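Long-range contact in excinuclease ABC, subunit A. (Deinococcus radiodurans, PDB 2VF7), which binds DNA, ATP and zinc as a UvrA-type member of the ABC superfamily and probably takes part in recognising damage during DNA repair: residues A[802-807]-A[815-820]. The protein carries 1 engineered substitution. Sequence-based numbering, arbitrary orientation.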
ATOM      1  N   VAL A 802      -9.576 -50.175   2.725  1.00 48.02           N
ATOM      2  CA  VAL A 802      -8.785 -49.083   3.342  1.00 48.84           C
ATOM      3  C   VAL A 802      -7.277 -49.354   3.295  1.00 49.39           C
ATOM      4  O   VAL A 802      -6.834 -50.464   3.570  1.00 49.56           O
ATOM      5  CB  VAL A 802      -9.196 -48.783   4.829  1.00 48.97           C
ATOM      6  CG1 VAL A 802      -8.297 -47.713   5.441  1.00 48.61           C
ATOM      7  CG2 VAL A 802     -10.662 -48.361   4.948  1.00 48.32           C
ATOM      8  N   LEU A 803      -6.502 -48.325   2.952  1.00 50.23           N
ATOM      9  CA  LEU A 803      -5.035 -48.384   2.947  1.00 51.24           C
ATOM     10  C   LEU A 803      -4.434 -47.382   3.936  1.00 51.50           C
ATOM     11  O   LEU A 803      -4.424 -46.173   3.690  1.00 51.54           O
ATOM     12  CB  LEU A 803      -4.486 -48.106   1.539  1.00 51.12           C
ATOM     13  CG  LEU A 803      -4.125 -49.248   0.575  1.00 52.17           C
ATOM     14  CD1 LEU A 803      -5.317 -50.115   0.218  1.00 51.57           C
ATOM     15  CD2 LEU A 803      -3.550 -48.655  -0.693  1.00 51.65           C
ATOM     16  N   ASP A 804      -3.936 -47.883   5.054  1.00 52.01           N
ATOM     17  CA  ASP A 804      -3.335 -47.018   6.059  1.00 52.74           C
ATOM     18  C   ASP A 804      -1.855 -46.854   5.756  1.00 53.09           C
ATOM     19  O   ASP A 804      -1.116 -47.826   5.694  1.00 53.82           O
ATOM     20  CB  ASP A 804      -3.536 -47.586   7.467  1.00 52.76           C
ATOM     21  CG  ASP A 804      -3.329 -46.554   8.538  1.00 52.82           C
ATOM     22  OD1 ASP A 804      -3.901 -45.460   8.409  1.00 54.37           O
ATOM     23  OD2 ASP A 804      -2.619 -46.823   9.526  1.00 54.89           O
ATOM     24  N   ILE A 805      -1.431 -45.616   5.560  1.00 53.76           N
ATOM     25  CA  ILE A 805      -0.086 -45.333   5.105  1.00 53.91           C
ATOM     26  C   ILE A 805       0.786 -44.808   6.227  1.00 54.11           C
ATOM     27  O   ILE A 805       0.330 -44.030   7.069  1.00 53.60           O
ATOM     28  CB  ILE A 805      -0.097 -44.362   3.902  1.00 53.66           C
ATOM     29  CG1 ILE A 805      -0.747 -45.029   2.674  1.00 54.79           C
ATOM     30  CG2 ILE A 805       1.308 -43.860   3.572  1.00 53.32           C
ATOM     31  CD1 ILE A 805      -0.207 -46.442   2.295  1.00 53.67           C
ATOM     32  N   GLY A 806       2.033 -45.293   6.220  1.00 55.08           N
ATOM     33  CA  GLY A 806       3.158 -44.872   7.082  1.00 55.44           C
ATOM     34  C   GLY A 806       2.816 -44.680   8.535  1.00 55.65           C
ATOM     35  O   GLY A 806       1.738 -44.150   8.837  1.00 56.06           O
ATOM     36  N   PRO A 807       3.719 -45.099   9.447  1.00 55.47           N
ATOM     37  CA  PRO A 807       3.510 -44.866  10.882  1.00 55.42           C
ATOM     38  C   PRO A 807       3.346 -43.374  11.172  1.00 55.61           C
ATOM     39  O   PRO A 807       2.269 -42.937  11.577  1.00 55.87           O
ATOM     40  CB  PRO A 807       4.793 -45.410  11.528  1.00 55.42           C
ATOM     41  CG  PRO A 807       5.343 -46.362  10.556  1.00 55.17           C
ATOM     42  CD  PRO A 807       4.971 -45.822   9.184  1.00 55.65           C
ATOM     43  N   ARG A 815       5.401 -46.226   4.879  1.00 56.85           N
ATOM     44  CA  ARG A 815       5.183 -47.668   4.870  1.00 56.57           C
ATOM     45  C   ARG A 815       3.698 -47.936   4.707  1.00 55.41           C
ATOM     46  O   ARG A 815       2.879 -47.160   5.171  1.00 55.08           O
ATOM     47  CB  ARG A 815       5.643 -48.291   6.198  1.00 56.41           C
ATOM     48  CG  ARG A 815       7.134 -48.559   6.361  1.00 56.84           C
ATOM     49  CD  ARG A 815       7.478 -49.102   7.795  1.00 58.20           C
ATOM     50  NE  ARG A 815       6.359 -49.779   8.477  1.00 62.48           N
ATOM     51  CZ  ARG A 815       5.872 -50.987   8.163  1.00 64.55           C
ATOM     52  NH1 ARG A 815       6.394 -51.689   7.160  1.00 66.15           N
ATOM     53  NH2 ARG A 815       4.846 -51.495   8.841  1.00 65.01           N
ATOM     54  N   LEU A 816       3.354 -49.041   4.054  1.00 54.39           N
ATOM     55  CA  LEU A 816       1.992 -49.533   4.108  1.00 53.27           C
ATOM     56  C   LEU A 816       1.867 -50.146   5.492  1.00 52.58           C
ATOM     57  O   LEU A 816       2.581 -51.081   5.807  1.00 52.31           O
ATOM     58  CB  LEU A 816       1.735 -50.570   3.012  1.00 53.21           C
ATOM     59  CG  LEU A 816       0.326 -51.167   2.923  1.00 53.12           C
ATOM     60  CD1 LEU A 816      -0.719 -50.088   2.771  1.00 51.88           C
ATOM     61  CD2 LEU A 816       0.218 -52.131   1.773  1.00 53.27           C
ATOM     62  N   VAL A 817       1.001 -49.599   6.339  1.00 51.97           N
ATOM     63  CA  VAL A 817       0.971 -50.064   7.735  1.00 51.47           C
ATOM     64  C   VAL A 817      -0.285 -50.853   8.127  1.00 51.02           C
ATOM     65  O   VAL A 817      -0.323 -51.482   9.186  1.00 51.57           O
ATOM     66  CB  VAL A 817       1.323 -48.932   8.753  1.00 51.41           C
ATOM     67  CG1 VAL A 817       0.081 -48.250   9.292  1.00 50.86           C
ATOM     68  CG2 VAL A 817       2.157 -49.494   9.877  1.00 51.15           C
ATOM     69  N   ALA A 818      -1.301 -50.803   7.275  1.00 50.15           N
ATOM     70  CA  ALA A 818      -2.479 -51.646   7.400  1.00 49.33           C
ATOM     71  C   ALA A 818      -3.272 -51.522   6.128  1.00 49.00           C
ATOM     72  O   ALA A 818      -3.222 -50.484   5.468  1.00 49.09           O
ATOM     73  CB  ALA A 818      -3.327 -51.242   8.586  1.00 49.29           C
ATOM     74  N   GLN A 819      -3.988 -52.592   5.792  1.00 48.58           N
ATOM     75  CA  GLN A 819      -4.884 -52.639   4.637  1.00 48.12           C
ATOM     76  C   GLN A 819      -5.987 -53.685   4.880  1.00 47.86           C
ATOM     77  O   GLN A 819      -5.749 -54.679   5.569  1.00 47.80           O
ATOM     78  CB  GLN A 819      -4.095 -52.922   3.356  1.00 47.81           C
ATOM     79  CG  GLN A 819      -3.464 -54.316   3.263  1.00 48.47           C
ATOM     80  CD  GLN A 819      -2.437 -54.435   2.145  1.00 48.65           C
ATOM     81  OE1 GLN A 819      -2.602 -53.870   1.055  1.00 49.54           O
ATOM     82  NE2 GLN A 819      -1.362 -55.169   2.414  1.00 48.82           N
ATOM     83  N   GLY A 820      -7.180 -53.447   4.330  1.00 47.35           N
ATOM     84  CA  GLY A 820      -8.354 -54.312   4.558  1.00 47.23           C
ATOM     85  C   GLY A 820      -9.659 -53.528   4.520  1.00 47.43           C
ATOM     86  O   GLY A 820      -9.668 -52.355   4.151  1.00 47.10           O
TER
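Asp804 meets both Val817 and Ala818 across an antiparallel beta hairpin, making this pair of strands a worked example of the classic beta bulge. At the bulge itself one carbonyl serves two donors: Asp804 O receives Val817 N at 2.8 Å in a nearly straight bond (165° at the hydrogen), and Ala818 N in a weak, longer one of 3.4 Å. In return Asp804 N donates to Ala818 O at 2.7 Å. The extra residue shifts the register by one, so that beyond it Ile805 pairs with Leu816. At the far end Val802 and Gly820 form a hydrogen-bonded pair in which Val802 N to Gly820 O is weak; Gly820 N bonds Val802 O in the carbonyl plane, and the same oxygen takes a CA-H...O contact from Gln819 CA at 3.1 Å.

Side chains divide between the two faces. On one, CB of Asp804 packs against CB of Ala818 at 3.8 Å, while Val817, displaced by the bulge, runs alongside the aspartate. CG of Asp804 is anti to the backbone N (chi1 -162°); a further turn about chi2 brings OD2 to Val817 CG1, a tight 3.1 Å contact. On the other face, Leu816 CD1 lies against Ile805 CD1 at 3.7 Å and, farther off, Leu803 CG, the side chains crossing obliquely; Val518 lies against both leucines.

In the mixed sheet of the ABC ATPase fold, strand 801-805 is hydrogen-bonded to 525-529, the strand leading into the P-loop, and 816-820 is the outermost strand within this chain. Ile805 also touches Ser534, a residue of the second ADP site. The polar partners of the Asp804 carboxylate belong to this outer shell: Ser831 OG bonds OD2, and Thr529 OG1 bonds OD1.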